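Local coordinates for protein copper-containing nitrite reductase (Thermus scotoductus, PDB 6HBE) that probably reduces nitrite to nitric oxide with electrons from cytochrome c, working as a copper-containing homotrimer, at residues S166-D169 / F170-K174; T266-F269 / G270-I273; Q352-G355 / N356-Y359. All coordinates share one frame; numbering follows the deposited sequence.

Interaction 1. Residues S166-D169 / F170-K174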
# COMPACT_ATOMS: atom_id res chain seq x y z
N SER C 166 -15.33 2.98 -4.46
CA SER C 166 -15.47 2.34 -5.78
C SER C 166 -14.67 1.07 -5.83
O SER C 166 -13.74 0.89 -5.05
CB SER C 166 -15.01 3.25 -6.90
OG SER C 166 -13.63 3.58 -6.79
N GLY C 167 -15.03 0.18 -6.76
CA GLY C 167 -14.22 -1.02 -7.00
C GLY C 167 -12.83 -0.70 -7.58
O GLY C 167 -11.88 -1.46 -7.38
N ARG C 168 -12.72 0.40 -8.32
CA ARG C 168 -11.45 0.94 -8.80
C ARG C 168 -10.53 1.26 -7.60
O ARG C 168 -9.36 0.89 -7.61
CB ARG C 168 -11.70 2.23 -9.60
CG ARG C 168 -10.48 2.95 -10.16
CD ARG C 168 -9.76 2.23 -11.28
NE ARG C 168 -8.78 1.24 -10.81
CZ ARG C 168 -8.34 0.18 -11.50
NH1 ARG C 168 -8.82 -0.14 -12.71
NH2 ARG C 168 -7.40 -0.61 -10.94
N ASP C 169 -11.06 1.95 -6.60
CA ASP C 169 -10.27 2.29 -5.39
C ASP C 169 -9.94 1.02 -4.60
O ASP C 169 -8.83 0.93 -4.04
CB ASP C 169 -11.03 3.25 -4.48
CG ASP C 169 -11.07 4.67 -5.01
OD1 ASP C 169 -10.35 4.96 -5.99
OD2 ASP C 169 -11.79 5.50 -4.42
N PHE C 170 -10.85 0.04 -4.58
CA PHE C 170 -10.56 -1.25 -3.92
C PHE C 170 -9.34 -1.97 -4.55
O PHE C 170 -8.44 -2.47 -3.82
CB PHE C 170 -11.78 -2.17 -3.89
CG PHE C 170 -11.50 -3.51 -3.23
CD1 PHE C 170 -11.21 -3.58 -1.87
CD2 PHE C 170 -11.51 -4.67 -3.98
CE1 PHE C 170 -10.91 -4.82 -1.28
CE2 PHE C 170 -11.19 -5.90 -3.40
CZ PHE C 170 -10.90 -5.97 -2.04
N TYR C 171 -9.30 -2.08 -5.88
CA TYR C 171 -8.13 -2.65 -6.60
C TYR C 171 -6.84 -1.88 -6.27
O TYR C 171 -5.79 -2.47 -6.03
CB TYR C 171 -8.36 -2.66 -8.12
CG TYR C 171 -8.93 -3.94 -8.69
CD1 TYR C 171 -10.15 -4.43 -8.27
CD2 TYR C 171 -8.27 -4.61 -9.72
CE1 TYR C 171 -10.68 -5.60 -8.80
CE2 TYR C 171 -8.78 -5.77 -10.27
CZ TYR C 171 -9.99 -6.27 -9.80
OH TYR C 171 -10.48 -7.44 -10.33
N ASP C 172 -6.93 -0.57 -6.23
CA ASP C 172 -5.79 0.31 -5.96
C ASP C 172 -5.36 0.46 -4.47
O ASP C 172 -4.36 1.14 -4.18
CB ASP C 172 -6.11 1.71 -6.56
CG ASP C 172 -6.29 1.68 -8.09
OD1 ASP C 172 -5.89 0.72 -8.73
OD2 ASP C 172 -6.85 2.66 -8.65
N GLY C 173 -6.09 -0.15 -3.54
CA GLY C 173 -5.80 -0.03 -2.09
C GLY C 173 -6.04 1.35 -1.52
O GLY C 173 -5.39 1.74 -0.54
N LYS C 174 -6.94 2.12 -2.14
CA LYS C 174 -7.22 3.48 -1.72
C LYS C 174 -8.53 3.52 -0.86
O LYS C 174 -9.62 3.75 -1.39
CB LYS C 174 -7.33 4.37 -2.96
CG LYS C 174 -7.51 5.85 -2.64
CD LYS C 174 -7.86 6.71 -3.86
CE LYS C 174 -8.12 8.15 -3.45
NZ LYS C 174 -8.72 9.03 -4.50
O HOH W 1 -12.21 4.85 -1.72
O HOH W 2 -8.23 4.89 -7.51
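Arg168 grips the carboxylate of Asp172, one helical turn on, side-on with two nitrogens. Arg168 NH2 donates to Asp172 OD1 at 3.0 Å, on the syn side but out of the carboxylate plane; this is a salt bridge. Arg168 NE gives a more bent bond of 3.2 Å to Asp172 OD2, reaching it from above that plane. The two flat groups are turned 22° apart. Bends at chi2 (69°) and chi3 (-85°) fold the Arg168 chain back toward Asp172. The third nitrogen, NH1, is hydrogen-bonded to Gln352 OE1. With a leucine in place of Arg168, Asp172 and Gln352 would probably both lose a donor, and the carboxylate would be less fixed in its rotation.

Asp169 uses both ends of its carboxylate through water. Water 1 joins its OD2 to Lys174 O, and water 2 joins its OD1 to Asp172 OD2. Beside it runs the extended Lys174 chain, with CD 3.7 Å from Asp169 OD1. Arg168 NH2 also lies 3.6 Å from Tyr171 CB. The Phe170 ring meets that of Tyr164 edge-to-face, and Tyr171 packs on Ile273 of the second subunit.

Both ends of the helix are capped. Ser166 OG accepts the capping bond from Asp169 N at 3.0 Å. Lys174 N donates to Asp169 O at 2.9 Å, and Gly173 N adds a weak bond to Phe170 O. Gly173 has positive phi. This short helix, with a serine N-cap and a C-terminal Schellman motif, lies between the C-terminal cupredoxin-like hairpin, through Gln352 and Val354, and the second subunit.

Interaction 2. Residues T266-F269 / G270-I273. With CU (copper (II) ion), chain E.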
# COMPACT_ATOMS: atom_id res chain seq x y z
N THR C 266 -3.90 3.12 15.39
CA THR C 266 -2.97 2.43 14.48
C THR C 266 -1.86 3.39 14.10
O THR C 266 -2.10 4.54 13.66
CB THR C 266 -3.62 1.84 13.18
OG1 THR C 266 -2.57 1.41 12.30
CG2 THR C 266 -4.50 2.86 12.43
N HIS C 267 -0.62 2.93 14.17
CA HIS C 267 0.52 3.80 13.83
C HIS C 267 0.78 3.91 12.30
O HIS C 267 1.72 4.56 11.89
CB HIS C 267 1.78 3.43 14.64
CG HIS C 267 2.31 4.59 15.45
ND1 HIS C 267 3.08 5.59 14.90
CD2 HIS C 267 2.12 4.93 16.75
CE1 HIS C 267 3.37 6.48 15.84
NE2 HIS C 267 2.80 6.10 16.97
N VAL C 268 -0.09 3.29 11.48
CA VAL C 268 -0.12 3.53 10.05
C VAL C 268 -0.95 4.82 9.90
O VAL C 268 -2.23 4.78 9.82
CB VAL C 268 -0.75 2.35 9.27
CG1 VAL C 268 -0.78 2.65 7.77
CG2 VAL C 268 0.03 1.06 9.55
N PHE C 269 -0.25 5.95 9.94
CA PHE C 269 -0.93 7.24 10.23
C PHE C 269 -1.80 7.77 9.08
O PHE C 269 -2.73 8.51 9.35
CB PHE C 269 0.07 8.31 10.72
CG PHE C 269 0.34 8.32 12.21
CD1 PHE C 269 -0.33 7.49 13.12
CD2 PHE C 269 1.28 9.19 12.72
CE1 PHE C 269 -0.06 7.52 14.49
CE2 PHE C 269 1.55 9.25 14.09
CZ PHE C 269 0.88 8.43 14.98
N GLY C 270 -1.57 7.30 7.84
CA GLY C 270 -2.51 7.58 6.74
C GLY C 270 -3.85 6.85 6.83
O GLY C 270 -4.77 7.18 6.07
N THR C 271 -3.96 5.85 7.73
CA THR C 271 -5.24 5.24 8.09
C THR C 271 -5.82 5.74 9.43
O THR C 271 -7.04 5.84 9.58
CB THR C 271 -5.15 3.71 8.11
OG1 THR C 271 -4.32 3.24 9.20
CG2 THR C 271 -4.63 3.19 6.76
N ALA C 272 -4.96 6.10 10.41
CA ALA C 272 -5.46 6.73 11.67
C ALA C 272 -6.20 8.02 11.36
O ALA C 272 -7.24 8.31 11.95
CB ALA C 272 -4.31 7.05 12.61
N ILE C 273 -5.68 8.75 10.40
CA ILE C 273 -6.27 10.05 10.00
C ILE C 273 -7.66 9.93 9.34
O ILE C 273 -8.41 10.93 9.26
CB ILE C 273 -5.26 10.82 9.09
CG1 ILE C 273 -5.49 12.34 9.10
CG2 ILE C 273 -5.26 10.28 7.68
CD1 ILE C 273 -4.32 13.12 8.58
CU CU E . 3.10 7.17 18.71
O HOH W 3 -3.81 0.65 9.81
O HOH W 4 2.03 7.74 20.27
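Gly270 leads into Thr271, which turns two donors on Val268 O. Gly270 N itself makes a weak hydrogen bond to Asn210 OD1 of the third subunit.

Thr271 comes next and meets Val268, the N-cap residue. Its OG1 gives a hydrogen bond of 2.7 Å to Val268 O, in the carbonyl plane and on a lone pair. Its backbone N reaches Val268 O at 2.9 Å from above the plane. A chi1 of 69° sets OG1 between the backbone N and the carbonyl carbon, where it can fold back to that oxygen. Water 3 donates to the same hydroxyl and is also bonded to Thr266 OG1. The Thr266 methyl CG2 lies 3.3 Å from Thr271 OG1, the two side chains crossing at about a right angle.

Ala272 N is the third donor to Val268 O, so this one carbonyl takes three bonds. Ala272 CB rests 3.5 Å from Thr266 O and 4.0 Å from Phe269 CD1.

Ile273 N donates to Phe269 O at 3.1 Å, and its side chain packs on His120 of the third subunit.

Phe269 CZ lies over one face of the His267 ring, offset toward its rim. His267 NE2 binds copper at 2.1 Å. Water 4 and two histidines of the third subunit, His80 and His114, complete the site, consistent with the type 2 copper between subunits of nitrite reductases.

Thr266 OG1 accepts from Val268 N in an ST turn. This turn leads from strand 260-266 into helix 269-272, and the neighbouring strand 213-217 packs on it through Ser213 and Thr214.

Interaction 3. Residues Q352-G355 / N356-Y359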
# COMPACT_ATOMS: atom_id res chain seq x y z
N GLN C 352 -14.61 1.15 -17.34
CA GLN C 352 -14.14 -0.12 -16.76
C GLN C 352 -15.21 -0.78 -15.92
O GLN C 352 -15.88 -0.12 -15.14
CB GLN C 352 -12.91 0.12 -15.86
CG GLN C 352 -11.72 0.73 -16.55
CD GLN C 352 -10.51 0.85 -15.62
OE1 GLN C 352 -10.66 1.03 -14.42
NE2 GLN C 352 -9.33 0.75 -16.18
N MET C 353 -15.33 -2.10 -16.05
CA MET C 353 -15.97 -2.94 -15.04
C MET C 353 -14.82 -3.40 -14.12
O MET C 353 -13.88 -4.01 -14.60
CB MET C 353 -16.66 -4.15 -15.66
CG MET C 353 -17.78 -3.80 -16.65
SD MET C 353 -17.63 -4.77 -18.16
CE MET C 353 -19.32 -4.61 -18.80
N VAL C 354 -14.91 -3.08 -12.83
CA VAL C 354 -13.80 -3.33 -11.89
C VAL C 354 -14.31 -3.38 -10.45
O VAL C 354 -15.02 -2.48 -10.00
CB VAL C 354 -12.64 -2.31 -12.10
CG1 VAL C 354 -13.09 -0.86 -12.00
CG2 VAL C 354 -11.46 -2.56 -11.14
N GLY C 355 -13.96 -4.45 -9.72
CA GLY C 355 -14.47 -4.65 -8.35
C GLY C 355 -15.99 -4.61 -8.24
O GLY C 355 -16.53 -3.99 -7.32
N ASN C 356 -16.69 -5.28 -9.18
CA ASN C 356 -18.16 -5.26 -9.26
C ASN C 356 -18.71 -3.83 -9.24
O ASN C 356 -19.61 -3.51 -8.46
CB ASN C 356 -18.81 -6.13 -8.18
CG ASN C 356 -18.62 -7.62 -8.40
OD1 ASN C 356 -17.80 -8.07 -9.21
ND2 ASN C 356 -19.40 -8.41 -7.68
N SER C 357 -18.12 -2.98 -10.07
CA SER C 357 -18.56 -1.60 -10.24
C SER C 357 -18.21 -1.10 -11.60
O SER C 357 -17.41 -1.71 -12.30
CB SER C 357 -17.98 -0.67 -9.15
OG SER C 357 -16.62 -0.33 -9.36
N PHE C 358 -18.81 0.04 -12.00
CA PHE C 358 -18.49 0.71 -13.25
C PHE C 358 -17.70 1.99 -12.94
O PHE C 358 -18.11 2.76 -12.10
CB PHE C 358 -19.75 1.07 -14.07
CG PHE C 358 -20.58 -0.12 -14.48
CD1 PHE C 358 -20.17 -0.93 -15.52
CD2 PHE C 358 -21.77 -0.45 -13.80
CE1 PHE C 358 -20.94 -2.04 -15.90
CE2 PHE C 358 -22.53 -1.53 -14.17
CZ PHE C 358 -22.11 -2.34 -15.22
N TYR C 359 -16.59 2.21 -13.67
CA TYR C 359 -15.70 3.37 -13.46
C TYR C 359 -15.37 4.08 -14.76
O TYR C 359 -14.74 3.48 -15.62
CB TYR C 359 -14.40 2.94 -12.75
CG TYR C 359 -13.50 4.09 -12.38
CD1 TYR C 359 -13.82 4.92 -11.31
CD2 TYR C 359 -12.38 4.38 -13.12
CE1 TYR C 359 -13.02 6.00 -10.98
CE2 TYR C 359 -11.56 5.47 -12.80
CZ TYR C 359 -11.88 6.25 -11.71
OH TYR C 359 -11.07 7.32 -11.39
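Gln352 pairs with Tyr359 as an antiparallel hydrogen-bonded pair. Gln352 N donates to Tyr359 O at 2.9 Å, and Tyr359 N to Gln352 O at 2.8 Å. Their side chains lie side by side, with Gln352 OE1 4.0 Å from Tyr359 CD2 and the amide 49° from the ring plane. The same OE1 is bonded to Arg168.

Met353 faces Phe358 in a non-hydrogen-bonded pair. Met353 CG touches Phe358 CE1 at 3.7 Å. The two side chains lie side by side, pointing the same way, and the Phe358 ring meets Tyr426 edge-to-face.

Val354 N donates to Ser357 O at 2.9 Å. In return Ser357 OG gives a bond of 2.8 Å to Val354 O, the hydroxyl meeting the oxygen almost end-on, in line with the C=O bond. A chi1 of 76° turns the hydroxyl back to that oxygen. Val354 CG1 lies beside Tyr359, 4.1 Å from its CB.

Gly355 and the following Asn356 both have positive phi, and their backbone N atoms bond to Asp377. Asn356 OD1 takes a hydrogen bond from His120. This is a tight beta hairpin, its reversal made at Gly355 and Asn356, set in the cupredoxin-like domain beside its copper ligands His390 and His431.

Interactions 1 and 3 touch each other. Gly167 N meets Ser357 OG at 3.1 Å, Tyr171 packs on Val354, and the Arg168-Gln352 bond adds to them. Helix 167-172 is thus docked on the hairpin of the C-terminal cupredoxin-like domain. Within one chain interaction 2 stands apart, its centre about 18 Å from that of interaction 1. Across the trimer, however, Phe170 and Tyr171 pack on Gly270 and Ile273 of the second subunit. Interaction 2 is wholly buried and rests on backbone and hydroxyl bonds, next to a copper-binding histidine at a subunit interface. Interaction 1 is only partly buried and uses charges and waters. Interaction 3, mostly buried, relies on strand pairing and apolar side chains beside a different copper.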